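PDB 3I09: periplasmic branched-chain amino acid-binding protein from Burkholderia mallei, which probably binds branched-chain amino acids or related small carboxylates in the periplasm for uptake by an ABC transporter, and here holds acetoacetic acid. Local coordinates for residues 79-84 against 150-155; 122-127 against 154-159. All blocks are in the same frame, centred on the assembly; numbering follows the deposited sequence.

Contact 1 of 2, residues 79-84 against 150-155; sequences TNSATA and YAFGKA. With AAE (acetoacetic acid), chain C.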
# COMPACT_ATOMS: atom_id res chain seq x y z
N THR A 79 1.67 0.53 -7.48
CA THR A 79 1.34 -0.81 -7.02
C THR A 79 2.33 -1.85 -7.59
O THR A 79 3.12 -1.57 -8.49
CB THR A 79 -0.11 -1.15 -7.41
OG1 THR A 79 -0.32 -0.89 -8.79
CG2 THR A 79 -1.13 -0.29 -6.58
N ASN A 80 2.28 -3.03 -6.98
CA ASN A 80 3.00 -4.23 -7.39
C ASN A 80 4.43 -4.26 -6.81
O ASN A 80 5.30 -3.52 -7.25
CB ASN A 80 2.97 -4.41 -8.90
CG ASN A 80 3.59 -5.75 -9.34
OD1 ASN A 80 4.65 -6.15 -8.80
ND2 ASN A 80 2.95 -6.43 -10.30
N SER A 81 4.63 -5.11 -5.80
CA SER A 81 5.91 -5.16 -5.10
C SER A 81 7.07 -5.64 -5.98
O SER A 81 8.19 -5.27 -5.70
CB SER A 81 5.84 -6.02 -3.84
OG SER A 81 5.09 -5.40 -2.81
N ALA A 82 6.81 -6.44 -7.01
CA ALA A 82 7.90 -6.85 -7.92
C ALA A 82 8.42 -5.60 -8.64
O ALA A 82 9.64 -5.39 -8.75
CB ALA A 82 7.45 -7.92 -8.91
N THR A 83 7.49 -4.74 -9.10
CA THR A 83 7.89 -3.48 -9.73
C THR A 83 8.52 -2.52 -8.73
O THR A 83 9.48 -1.81 -9.06
CB THR A 83 6.77 -2.77 -10.49
OG1 THR A 83 5.86 -2.14 -9.59
CG2 THR A 83 6.00 -3.71 -11.40
N ALA A 84 8.02 -2.53 -7.50
CA ALA A 84 8.58 -1.64 -6.48
C ALA A 84 10.06 -1.93 -6.23
O ALA A 84 10.87 -1.02 -6.02
CB ALA A 84 7.82 -1.76 -5.13
N TYR A 150 4.32 -14.03 -6.01
CA TYR A 150 5.32 -13.02 -6.33
C TYR A 150 5.70 -12.33 -5.03
O TYR A 150 5.24 -12.72 -3.97
CB TYR A 150 4.85 -12.01 -7.40
CG TYR A 150 3.84 -10.99 -6.95
CD1 TYR A 150 2.58 -11.37 -6.52
CD2 TYR A 150 4.12 -9.63 -7.05
CE1 TYR A 150 1.62 -10.40 -6.13
CE2 TYR A 150 3.20 -8.67 -6.67
CZ TYR A 150 1.94 -9.06 -6.24
OH TYR A 150 1.03 -8.08 -5.87
N ALA A 151 6.59 -11.33 -5.11
CA ALA A 151 7.21 -10.74 -3.92
C ALA A 151 6.22 -10.29 -2.86
O ALA A 151 6.47 -10.46 -1.68
CB ALA A 151 8.09 -9.54 -4.31
N PHE A 152 5.10 -9.71 -3.28
CA PHE A 152 4.11 -9.26 -2.31
C PHE A 152 3.49 -10.39 -1.51
O PHE A 152 3.44 -10.32 -0.28
CB PHE A 152 2.99 -8.45 -2.99
CG PHE A 152 1.86 -8.14 -2.08
CD1 PHE A 152 2.01 -7.21 -1.06
CD2 PHE A 152 0.64 -8.81 -2.22
CE1 PHE A 152 0.96 -6.92 -0.21
CE2 PHE A 152 -0.41 -8.55 -1.34
CZ PHE A 152 -0.25 -7.59 -0.34
N GLY A 153 2.96 -11.41 -2.19
CA GLY A 153 2.35 -12.53 -1.50
C GLY A 153 3.30 -13.19 -0.54
O GLY A 153 2.95 -13.48 0.61
N LYS A 154 4.52 -13.44 -1.02
CA LYS A 154 5.53 -14.13 -0.23
C LYS A 154 5.88 -13.35 1.05
O LYS A 154 5.97 -13.93 2.14
CB LYS A 154 6.79 -14.39 -1.07
CG LYS A 154 6.52 -15.34 -2.24
CD LYS A 154 7.78 -15.65 -3.06
CE LYS A 154 7.43 -16.07 -4.48
NZ LYS A 154 8.65 -16.24 -5.34
N ALA A 155 6.07 -12.05 0.91
CA ALA A 155 6.38 -11.19 2.06
C ALA A 155 5.22 -11.18 3.05
O ALA A 155 5.44 -11.31 4.25
CB ALA A 155 6.71 -9.78 1.63
O1 AAE C . 2.64 -4.78 -3.07
C2 AAE C . 1.79 -5.27 -3.84
O3 AAE C . 2.11 -5.95 -4.83
C4 AAE C . 0.32 -5.07 -3.50
C5 AAE C . -0.23 -3.85 -4.19
O8 AAE C . 0.52 -3.01 -4.74
C9 AAE C . -1.71 -3.64 -4.02
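Asn-80 and Ser-81 face Tyr-150 and Phe-152 across the carboxylate of acetoacetic acid, illustrating how a ligand can complete the interface that holds it. With CG between the backbone N and the carbonyl carbon (chi1 74°), the Tyr-150 ring is carried toward 79-84 and lays its edge by the amides of Ser-81 and Ala-82. Its OH donates to ligand O3 at 2.6 Å, and the same oxygen accepts from Ser-81 N at 2.8 Å. The other carboxylate oxygen, O1, takes a bond from Ser-81 OG at 2.5 Å. Phe-152 covers the next part of the ligand: C4 sits 3.6 Å above the ring plane, over its centre. The keto oxygen O8 receives an almost straight bond from Asn-80 N (2.8 Å, 172°). Asn-80 OD1 caps Thr-83 N at 3.2 Å and lies 3.6 Å from Tyr-150 CE2, amide and ring planes 61° apart. Asn-80 ND2 is held by Asn-54 and Tyr-150 OH by Tyr-17; Gly-104 N also bonds to the ligand, and Ala-105 N to Ser-81 OG. The start of helix 81-94, whose Ser-81 N bonds to the carboxylate, would favour its anionic form. Ser-81 CB meets Ala-151 CB at 4.2 Å. Helix 81-94 follows strand 72-77 of the six-stranded sheet and helix 151-166 strand 142-148 of the four-stranded one, placing the contact at the cleft between the two lobes.

Contact 2 of 2, residues 122-127 against 154-159; sequences YDTMAL and KALEKN. With AAE (acetoacetic acid), chain C.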
# COMPACT_ATOMS: atom_id res chain seq x y z
N TYR A 122 1.89 2.07 3.72
CA TYR A 122 1.65 0.83 4.48
C TYR A 122 2.75 -0.16 4.11
O TYR A 122 3.45 0.04 3.15
CB TYR A 122 0.29 0.20 4.17
CG TYR A 122 0.22 -0.46 2.84
CD1 TYR A 122 0.24 0.30 1.67
CD2 TYR A 122 0.29 -1.84 2.71
CE1 TYR A 122 0.24 -0.33 0.40
CE2 TYR A 122 0.24 -2.47 1.45
CZ TYR A 122 0.25 -1.72 0.31
OH TYR A 122 0.24 -2.35 -0.92
N ASP A 123 2.89 -1.23 4.88
CA ASP A 123 3.68 -2.37 4.42
C ASP A 123 3.13 -3.66 4.98
O ASP A 123 2.17 -3.67 5.77
CB ASP A 123 5.21 -2.23 4.67
CG ASP A 123 5.61 -2.25 6.13
OD1 ASP A 123 4.95 -2.92 6.95
OD2 ASP A 123 6.63 -1.58 6.44
N THR A 124 3.70 -4.76 4.54
CA THR A 124 3.20 -6.08 4.95
C THR A 124 3.41 -6.41 6.42
O THR A 124 2.65 -7.21 6.98
CB THR A 124 3.83 -7.17 4.09
OG1 THR A 124 5.25 -7.04 4.10
CG2 THR A 124 3.33 -7.05 2.66
N MSE A 125 4.41 -5.82 7.07
CA MSE A 125 4.54 -5.99 8.53
C MSE A 125 3.35 -5.33 9.26
O MSE A 125 2.80 -5.92 10.16
CB MSE A 125 5.88 -5.41 8.99
CG MSE A 125 6.10 -5.44 10.44
SE MSE A 125 6.28 -7.33 11.01
CE MSE A 125 8.11 -7.57 10.44
N ALA A 126 2.97 -4.11 8.89
CA ALA A 126 1.82 -3.46 9.51
C ALA A 126 0.53 -4.23 9.26
O ALA A 126 -0.28 -4.34 10.18
CB ALA A 126 1.65 -2.00 9.02
N LEU A 127 0.35 -4.77 8.05
CA LEU A 127 -0.83 -5.62 7.76
C LEU A 127 -0.92 -6.82 8.68
O LEU A 127 -1.97 -7.10 9.27
CB LEU A 127 -0.88 -6.05 6.29
CG LEU A 127 -0.95 -4.94 5.24
CD1 LEU A 127 -0.86 -5.48 3.82
CD2 LEU A 127 -2.22 -4.03 5.43
N LYS A 154 4.52 -13.44 -1.02
CA LYS A 154 5.53 -14.13 -0.23
C LYS A 154 5.88 -13.35 1.05
O LYS A 154 5.97 -13.93 2.14
CB LYS A 154 6.79 -14.39 -1.07
CG LYS A 154 6.52 -15.34 -2.24
CD LYS A 154 7.78 -15.65 -3.06
CE LYS A 154 7.43 -16.07 -4.48
NZ LYS A 154 8.65 -16.24 -5.34
N ALA A 155 6.07 -12.05 0.91
CA ALA A 155 6.38 -11.19 2.06
C ALA A 155 5.22 -11.18 3.05
O ALA A 155 5.44 -11.31 4.25
CB ALA A 155 6.71 -9.78 1.63
N LEU A 156 3.99 -11.12 2.54
CA LEU A 156 2.84 -10.94 3.42
C LEU A 156 2.57 -12.24 4.13
O LEU A 156 2.28 -12.23 5.31
CB LEU A 156 1.60 -10.48 2.65
CG LEU A 156 0.28 -10.29 3.42
CD1 LEU A 156 0.42 -9.31 4.63
CD2 LEU A 156 -0.74 -9.75 2.44
N GLU A 157 2.70 -13.36 3.42
CA GLU A 157 2.54 -14.67 4.04
C GLU A 157 3.59 -14.84 5.15
O GLU A 157 3.29 -15.33 6.23
CB GLU A 157 2.64 -15.81 3.01
CG GLU A 157 2.58 -17.22 3.63
CD GLU A 157 2.83 -18.36 2.64
OE1 GLU A 157 2.33 -18.33 1.49
OE2 GLU A 157 3.52 -19.33 3.02
N LYS A 158 4.83 -14.46 4.87
CA LYS A 158 5.86 -14.62 5.90
C LYS A 158 5.62 -13.75 7.15
O LYS A 158 5.69 -14.26 8.27
CB LYS A 158 7.27 -14.37 5.34
CG LYS A 158 8.40 -14.30 6.36
CD LYS A 158 8.68 -15.61 7.01
CE LYS A 158 10.15 -15.69 7.52
NZ LYS A 158 10.49 -14.59 8.48
N ASN A 159 5.30 -12.47 6.95
CA ASN A 159 5.03 -11.57 8.08
C ASN A 159 3.84 -12.11 8.87
O ASN A 159 3.85 -12.15 10.08
CB ASN A 159 4.67 -10.15 7.60
CG ASN A 159 5.84 -9.34 7.06
OD1 ASN A 159 5.71 -8.71 6.02
ND2 ASN A 159 6.97 -9.32 7.76
O1 AAE C . 2.64 -4.78 -3.07
C2 AAE C . 1.79 -5.27 -3.84
O3 AAE C . 2.11 -5.95 -4.83
C4 AAE C . 0.32 -5.07 -3.50
C5 AAE C . -0.23 -3.85 -4.19
O8 AAE C . 0.52 -3.01 -4.74
C9 AAE C . -1.71 -3.64 -4.02
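Beside the ligand cleft of this type I periplasmic binding protein, the first turn of helix 124-137 packs against helix 151-166, where Thr-124 and Asn-159 form a buried polar join flanked by apolar side chains. Thr-124 OG1 donates to Asn-159 OD1 at 2.6 Å, meeting the oxygen nearly along the C=O axis (169°), while the two side chains cross at about a right angle. The hydroxyl lies between the backbone N and the carbonyl carbon of Thr-124 (chi1 53°), and this torsion leaves CG2 anti to the carbonyl carbon, 3.8 Å from Leu-156 CB. Asp-106 ties both polar groups to the loop after strand 97-100: its N bonds to Thr-124 OG1 and its OD2 to Asn-159 ND2. Leu-156 CD1 continues the apolar side, coming within 3.9 Å of Leu-127 CB. Next along the helix, the selenomethionine Met-125 bends at its second and third torsions and brings CE to 3.4 Å from Asn-159 ND2. Asp-123 caps the helix start, its OD1 accepting from Ala-126 N at 3.0 Å. One residue earlier, Tyr-122 reaches the binding site, with OH 3.6 Å from ligand C5 and bonded to Gly-102 O. Segment 122-127 thus leads from strand 117-119, at the border of the six-stranded sheet, into helix 124-137; strand 142-148 connects that helix to helix 151-166, and strand 329-338 touches Tyr-122 and Ala-126 through Met-333.

Overall arrangement
Contacts 1 and 2 lie about 10 Å apart, centre to centre, and share helix 151-166: its start serves contact 1 and the following turns contact 2, with Lys-154 and Ala-155 common to both ranges. Along the chain, 79-84 comes first, then 122-127, both meeting the later 150-159 region. The two contacts also touch, Phe-152 CE1 lying 3.7 Å from Thr-124 CG2; contact 1 binds acetoacetic acid directly, whereas 122-127 only brings Tyr-122 up to it. One helix therefore faces the ligand and the six-stranded lobe with its first turn and packs on helix 124-137 with the turns that follow, consistent with a ligand held between two lobes, as in type I periplasmic binding proteins.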